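Local coordinates for sialidase B (Streptococcus pneumoniae serotype 4, PDB 4XHB), which cleaves terminal sialic acid residues from oligosaccharides, glycoproteins and glycolipids, as an exo-sialidase of glycoside hydrolase family 33, at residues Ile208-Thr213 with Ile288-Val293. The protein carries 1 engineered substitution. Numbering follows the deposited sequence.
With 17Y ((1R,2S)-cyclopentane-1,2-diol), chain B.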
ATOM      1  N   ILE A 208       2.902   1.144   0.138  1.00  8.70           N
ATOM      2  CA  ILE A 208       3.997   2.090   0.385  1.00  8.67           C
ATOM      3  C   ILE A 208       3.763   3.473  -0.253  1.00 12.00           C
ATOM      4  O   ILE A 208       4.518   3.899  -1.133  1.00  9.63           O
ATOM      5  CB  ILE A 208       5.363   1.534  -0.074  1.00  8.91           C
ATOM      6  CG1 ILE A 208       5.444   0.005   0.091  1.00 10.36           C
ATOM      7  CG2 ILE A 208       6.468   2.190   0.715  1.00  9.94           C
ATOM      8  CD1 ILE A 208       5.279  -0.503   1.536  1.00  9.99           C
ATOM      9  N   PRO A 209       2.713   4.176   0.198  1.00 10.72           N
ATOM     10  CA  PRO A 209       2.379   5.507  -0.327  1.00  9.14           C
ATOM     11  C   PRO A 209       3.371   6.582   0.117  1.00  9.21           C
ATOM     12  O   PRO A 209       3.967   6.465   1.192  1.00  9.70           O
ATOM     13  CB  PRO A 209       1.007   5.787   0.303  1.00 10.92           C
ATOM     14  CG  PRO A 209       1.014   4.999   1.591  1.00 10.52           C
ATOM     15  CD  PRO A 209       1.771   3.736   1.246  1.00  8.15           C
ATOM     16  N   THR A 210       3.546   7.618  -0.709  1.00  9.54           N
ATOM     17  CA  THR A 210       4.303   8.803  -0.308  1.00  8.16           C
ATOM     18  C   THR A 210       3.515  10.049  -0.719  1.00 10.56           C
ATOM     19  O   THR A 210       2.661   9.978  -1.605  1.00  8.49           O
ATOM     20  CB  THR A 210       5.693   8.876  -0.962  1.00  9.63           C
ATOM     21  OG1 THR A 210       5.568   9.297  -2.327  1.00 10.32           O
ATOM     22  CG2 THR A 210       6.421   7.507  -0.896  1.00  9.15           C
ATOM     23  N   LEU A 211       3.805  11.178  -0.071  1.00  8.08           N
ATOM     24  CA  LEU A 211       3.221  12.469  -0.450  1.00 10.04           C
ATOM     25  C   LEU A 211       4.264  13.547  -0.222  1.00  8.61           C
ATOM     26  O   LEU A 211       5.036  13.469   0.733  1.00 10.08           O
ATOM     27  CB  LEU A 211       1.986  12.807   0.395  1.00  8.42           C
ATOM     28  CG  LEU A 211       0.647  12.101   0.150  1.00  8.59           C
ATOM     29  CD1 LEU A 211      -0.330  12.423   1.278  1.00  8.57           C
ATOM     30  CD2 LEU A 211       0.041  12.510  -1.195  1.00 10.48           C
ATOM     31  N   TYR A 212       4.275  14.559  -1.085  1.00  9.16           N
ATOM     32  CA  TYR A 212       5.216  15.663  -0.940  1.00 10.12           C
ATOM     33  C   TYR A 212       4.628  16.900  -1.614  1.00 10.38           C
ATOM     34  O   TYR A 212       4.224  16.842  -2.773  1.00 10.59           O
ATOM     35  CB  TYR A 212       6.574  15.313  -1.573  1.00 10.55           C
ATOM     36  CG  TYR A 212       7.713  16.208  -1.102  1.00 10.95           C
ATOM     37  CD1 TYR A 212       7.854  17.503  -1.589  1.00 10.76           C
ATOM     38  CD2 TYR A 212       8.636  15.759  -0.156  1.00 11.89           C
ATOM     39  CE1 TYR A 212       8.887  18.330  -1.153  1.00 14.82           C
ATOM     40  CE2 TYR A 212       9.680  16.574   0.282  1.00 10.92           C
ATOM     41  CZ  TYR A 212       9.799  17.859  -0.216  1.00 11.39           C
ATOM     42  OH  TYR A 212      10.823  18.683   0.224  1.00 11.74           O
ATOM     43  N   THR A 213       4.575  18.010  -0.882  1.00  9.60           N
ATOM     44  CA  THR A 213       4.040  19.257  -1.432  1.00 11.87           C
ATOM     45  C   THR A 213       5.152  20.064  -2.091  1.00 11.77           C
ATOM     46  O   THR A 213       6.130  20.434  -1.442  1.00  9.74           O
ATOM     47  CB  THR A 213       3.359  20.099  -0.337  1.00 11.99           C
ATOM     48  OG1 THR A 213       2.357  19.299   0.302  1.00 12.47           O
ATOM     49  CG2 THR A 213       2.693  21.363  -0.935  1.00 10.42           C
ATOM     50  N   ILE A 288      11.144  -1.115  -5.172  1.00 10.98           N
ATOM     51  CA  ILE A 288      10.358  -1.175  -3.949  1.00 12.60           C
ATOM     52  C   ILE A 288      10.789  -0.049  -3.029  1.00 13.15           C
ATOM     53  O   ILE A 288      11.975   0.262  -2.971  1.00 11.50           O
ATOM     54  CB  ILE A 288      10.466  -2.587  -3.260  1.00 16.53           C
ATOM     55  CG1 ILE A 288       9.613  -2.664  -1.990  1.00 15.44           C
ATOM     56  CG2 ILE A 288      11.921  -2.980  -2.952  1.00 13.85           C
ATOM     57  CD1 ILE A 288       9.521  -4.084  -1.429  1.00 12.84           C
ATOM     58  N   ASP A 289       9.812   0.579  -2.367  1.00 10.22           N
ATOM     59  CA  ASP A 289      10.034   1.609  -1.343  1.00  9.85           C
ATOM     60  C   ASP A 289      10.593   2.897  -1.931  1.00 12.23           C
ATOM     61  O   ASP A 289      11.807   3.083  -1.976  1.00 14.32           O
ATOM     62  CB  ASP A 289      10.990   1.131  -0.243  1.00 11.75           C
ATOM     63  CG  ASP A 289      10.370   0.091   0.678  1.00 14.36           C
ATOM     64  OD1 ASP A 289       9.158  -0.178   0.556  1.00 12.77           O
ATOM     65  OD2 ASP A 289      11.116  -0.456   1.525  1.00 15.71           O
ATOM     66  N   SER A 290       9.719   3.800  -2.341  1.00  9.61           N
ATOM     67  CA  SER A 290      10.174   5.063  -2.917  1.00  7.83           C
ATOM     68  C   SER A 290      10.139   6.202  -1.916  1.00 10.86           C
ATOM     69  O   SER A 290       9.474   6.128  -0.880  1.00  8.92           O
ATOM     70  CB  SER A 290       9.338   5.421  -4.156  1.00  9.37           C
ATOM     71  OG  SER A 290       7.966   5.571  -3.807  1.00 11.45           O
ATOM     72  N   SER A 291      10.858   7.272  -2.245  1.00 10.99           N
ATOM     73  CA  SER A 291      10.932   8.443  -1.384  1.00  9.90           C
ATOM     74  C   SER A 291      11.177   9.633  -2.294  1.00 10.30           C
ATOM     75  O   SER A 291      11.918   9.526  -3.268  1.00 10.22           O
ATOM     76  CB  SER A 291      12.084   8.300  -0.391  1.00 10.37           C
ATOM     77  OG  SER A 291      12.040   9.324   0.591  1.00 12.37           O
ATOM     78  N   ILE A 292      10.570  10.764  -1.963  1.00  9.28           N
ATOM     79  CA  ILE A 292      10.688  11.928  -2.822  0.64  8.67           C
ATOM     80  C   ILE A 292      11.105  13.174  -2.056  1.00  9.13           C
ATOM     81  O   ILE A 292      10.840  13.320  -0.863  1.00 11.92           O
ATOM     82  CB  ILE A 292       9.389  12.170  -3.618  0.64 10.75           C
ATOM     83  CG1 ILE A 292       8.170  12.144  -2.699  0.64 12.35           C
ATOM     84  CG2 ILE A 292       9.212  11.075  -4.659  0.64 10.01           C
ATOM     85  CD1 ILE A 292       6.852  12.102  -3.468  0.64 11.61           C
ATOM     86  N   VAL A 293      11.817  14.053  -2.749  1.00 10.16           N
ATOM     87  CA  VAL A 293      12.168  15.359  -2.192  1.00 10.95           C
ATOM     88  C   VAL A 293      12.198  16.384  -3.331  1.00 10.72           C
ATOM     89  O   VAL A 293      12.362  16.026  -4.497  1.00 12.37           O
ATOM     90  CB  VAL A 293      13.537  15.332  -1.479  1.00 10.25           C
ATOM     91  CG1 VAL A 293      14.668  15.455  -2.499  1.00 12.55           C
ATOM     92  CG2 VAL A 293      13.619  16.465  -0.435  1.00 10.34           C
TER
HETATM   93  OAA 17Y B 701       5.727  18.111   1.839  1.00 12.41           O
HETATM   94  CAF 17Y B 701       6.810  18.968   1.969  1.00 17.61           C
HETATM   95  CAD 17Y B 701       6.360  20.274   2.368  1.00 20.68           C
HETATM   96  CAC 17Y B 701       7.425  20.843   3.250  1.00 22.52           C
HETATM   97  CAE 17Y B 701       8.372  19.725   3.566  1.00 23.16           C
HETATM   98  CAG 17Y B 701       7.628  18.489   3.190  1.00 18.37           C
HETATM   99  OAB 17Y B 701       6.825  17.952   4.129  1.00 18.04           O
HETATM  100  O   HOH W   1       6.834   3.378  -2.805  1.00 10.03           O
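Tyr212 meets 288-293 with the flat of its ring. The CA of Val293 sits over one face in a CH-pi contact, 4.1 Å from the ring centroid and 26° off the normal, while CG2 of Val293 reaches the phenol oxygen OH at 3.6 Å. Carbon CAF of the bound cyclopentanediol covers the opposite face near its centre, so the ring is sandwiched between protein and ligand. With CG anti to the backbone N (chi1 -162°), the ring is carried out to Val293. Separately, CB of Tyr212 packs on CG1 of Ile292 at 3.7 Å in the Ile292 conformer modelled here, one of two.

Two residues earlier, at Thr210, CD1 of that same conformer lies across the side chain close to OG1, a hydroxyl whose hydrogen-bond partner is Ser222 OG. The methyl CG2 of Thr210 rests on the carbonyl O of Ser290 at 3.4 Å. At the far end, the branched side chain of Ile208 lies against the carboxylate of Asp289, CG2 to OD1 3.6 Å, beside the probable nucleophile Tyr615 and Arg207, which probably binds substrate.

One water bridges the two nearly parallel segments, donating to Ile208 O at 2.9 Å and accepting from Ser290 N at 3.0 Å. The ligand is held by Thr213 N, which points almost straight at OAA (3.0 Å, 173°), and also by Gln456 and Thr619.

The strands 212-213 and 286-294 belong to different sheets of the sialidase beta-propeller, and the contact is a buried seam between them. With no direct hydrogen bond across it, apolar and CH-pi packing and a water bridge, rather than strand pairing, join the two sheets here.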